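Local coordinates for protein 1H-3-hydroxy-4-oxoquinoline 2,4-dioxygenase (Pseudomonas putida, PDB 3IBT) that catalyses the cofactor-independent ring cleavage of 3-hydroxy-1H-quinolin-4-one by dioxygen, releasing N-formylanthranilate and carbon monoxide, at residues L24-G29 with F48-P53. Sequence-based numbering, arbitrary orientation.
Sequences LFLLSG and FHVICP
L24 sets its CD1 methyl over one face of the F48 ring, a CH-pi contact in which CD1 sits 3.5 Å from the ring centroid and almost on the ring normal. The F48 ring reaches this methyl because its CG stands anti to the carbonyl carbon (chi1 -61°). An alanine in place of F48 would probably leave the L24 methyl without its aromatic seat and open a gap at this end of the strand pair. Beyond it, L26 CB packs against C52 SG, on the same side of the sheet as L24 and V50. The other side carries F25, whose ring runs alongside I51, CD2 lying 3.8 Å from I51 CB, while P53 CG comes up at the ring's edge. L27 CD2 meets that same P53 CG at 3.6 Å. Three backbone hydrogen bonds join the parallel strands: L24 N to H49 O (2.9 Å), I51 N to L24 O (3.1 Å) and L26 N to I51 O (2.9 Å). Helix 40-44 links them as a beta-alpha-beta unit of the alpha/beta-hydrolase sheet. At the C-terminal end, one water donates to S28 OG and P53 O. The three bonds thus pair buried backbone groups between largely apolar side-chain layers.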
loop_
_atom_site.group_PDB
_atom_site.type_symbol
_atom_site.label_atom_id
_atom_site.label_comp_id
_atom_site.label_asym_id
_atom_site.label_seq_id
_atom_site.Cartn_x
_atom_site.Cartn_y
_atom_site.Cartn_z
ATOM N N LEU A 24 -8.545 -4.007 11.487
ATOM C CA LEU A 24 -7.327 -4.024 10.703
ATOM C C LEU A 24 -7.691 -3.654 9.290
ATOM O O LEU A 24 -8.508 -4.331 8.672
ATOM C CB LEU A 24 -6.758 -5.434 10.686
ATOM C CG LEU A 24 -5.242 -5.598 10.582
ATOM C CD1 LEU A 24 -4.886 -7.080 10.484
ATOM C CD2 LEU A 24 -4.701 -4.878 9.399
ATOM N N PHE A 25 -7.099 -2.586 8.775
ATOM C CA PHE A 25 -7.384 -2.152 7.414
ATOM C C PHE A 25 -6.352 -2.703 6.447
ATOM O O PHE A 25 -5.115 -2.602 6.700
ATOM C CB PHE A 25 -7.353 -0.629 7.320
ATOM C CG PHE A 25 -8.626 0.035 7.718
ATOM C CD1 PHE A 25 -8.799 0.493 9.011
ATOM C CD2 PHE A 25 -9.641 0.228 6.782
ATOM C CE1 PHE A 25 -10.006 1.142 9.401
ATOM C CE2 PHE A 25 -10.872 0.868 7.141
ATOM C CZ PHE A 25 -11.056 1.331 8.454
ATOM N N LEU A 26 -6.833 -3.271 5.338
ATOM C CA LEU A 26 -5.921 -3.677 4.277
ATOM C C LEU A 26 -5.987 -2.727 3.086
ATOM O O LEU A 26 -6.939 -2.807 2.308
ATOM C CB LEU A 26 -6.178 -5.133 3.872
ATOM C CG LEU A 26 -5.741 -6.274 4.798
ATOM C CD1 LEU A 26 -5.549 -7.543 3.976
ATOM C CD2 LEU A 26 -4.454 -5.973 5.567
ATOM N N LEU A 27 -4.975 -1.854 2.942
ATOM C CA LEU A 27 -4.961 -0.735 1.948
ATOM C C LEU A 27 -4.002 -0.943 0.793
ATOM O O LEU A 27 -2.792 -1.075 1.004
ATOM C CB LEU A 27 -4.548 0.583 2.614
ATOM C CG LEU A 27 -5.251 1.041 3.889
ATOM C CD1 LEU A 27 -4.443 2.158 4.626
ATOM C CD2 LEU A 27 -6.674 1.458 3.559
ATOM N N SER A 28 -4.512 -0.903 -0.430
ATOM C CA SER A 28 -3.667 -1.181 -1.608
ATOM C C SER A 28 -2.719 -0.029 -2.148
ATOM O O SER A 28 -2.637 1.065 -1.586
ATOM C CB SER A 28 -4.565 -1.664 -2.739
ATOM O OG SER A 28 -4.944 -0.546 -3.500
ATOM N N GLY A 29 -2.014 -0.283 -3.247
ATOM C CA GLY A 29 -1.343 0.790 -3.955
ATOM C C GLY A 29 -2.300 1.422 -4.941
ATOM O O GLY A 29 -3.500 1.079 -4.962
ATOM N N PHE A 48 -8.797 -10.902 13.237
ATOM C CA PHE A 48 -9.102 -9.510 13.092
ATOM C C PHE A 48 -10.418 -9.261 12.394
ATOM O O PHE A 48 -10.933 -10.134 11.714
ATOM C CB PHE A 48 -8.057 -8.919 12.221
ATOM C CG PHE A 48 -6.712 -9.035 12.773
ATOM C CD1 PHE A 48 -5.904 -10.097 12.431
ATOM C CD2 PHE A 48 -6.218 -8.057 13.616
ATOM C CE1 PHE A 48 -4.644 -10.182 12.921
ATOM C CE2 PHE A 48 -4.958 -8.143 14.112
ATOM C CZ PHE A 48 -4.172 -9.206 13.764
ATOM N N HIS A 49 -10.937 -8.046 12.553
ATOM C CA HIS A 49 -12.054 -7.528 11.760
ATOM C C HIS A 49 -11.404 -6.867 10.550
ATOM O O HIS A 49 -10.662 -5.897 10.717
ATOM C CB HIS A 49 -12.823 -6.514 12.619
ATOM C CG HIS A 49 -13.904 -5.771 11.895
ATOM N ND1 HIS A 49 -14.440 -4.593 12.380
ATOM C CD2 HIS A 49 -14.558 -6.032 10.735
ATOM C CE1 HIS A 49 -15.374 -4.163 11.550
ATOM N NE2 HIS A 49 -15.464 -5.016 10.544
ATOM N N VAL A 50 -11.624 -7.384 9.342
ATOM C CA VAL A 50 -10.754 -6.969 8.228
ATOM C C VAL A 50 -11.452 -6.225 7.122
ATOM O O VAL A 50 -12.286 -6.799 6.408
ATOM C CB VAL A 50 -10.004 -8.136 7.596
ATOM C CG1 VAL A 50 -9.237 -7.655 6.391
ATOM C CG2 VAL A 50 -9.072 -8.795 8.606
ATOM N N ILE A 51 -11.059 -4.959 6.952
ATOM C CA ILE A 51 -11.652 -4.071 5.953
ATOM C C ILE A 51 -10.706 -3.799 4.779
ATOM O O ILE A 51 -9.694 -3.145 4.959
ATOM C CB ILE A 51 -12.043 -2.714 6.566
ATOM C CG1 ILE A 51 -12.668 -2.892 7.960
ATOM C CG2 ILE A 51 -12.954 -1.987 5.617
ATOM C CD1 ILE A 51 -13.993 -2.095 8.206
ATOM N N CYS A 52 -11.025 -4.286 3.586
ATOM C CA CYS A 52 -10.215 -3.937 2.436
ATOM C C CYS A 52 -10.949 -2.874 1.609
ATOM O O CYS A 52 -11.858 -3.216 0.846
ATOM C CB CYS A 52 -9.912 -5.161 1.582
ATOM S SG CYS A 52 -8.999 -6.446 2.442
ATOM N N PRO A 53 -10.598 -1.573 1.774
ATOM C CA PRO A 53 -11.178 -0.503 0.918
ATOM C C PRO A 53 -10.630 -0.317 -0.521
ATOM O O PRO A 53 -9.585 -0.834 -0.880
ATOM C CB PRO A 53 -10.983 0.780 1.742
ATOM C CG PRO A 53 -10.081 0.424 2.888
ATOM C CD PRO A 53 -9.703 -1.032 2.815
HETATM O O HOH W 1 -7.290 0.263 -2.494
#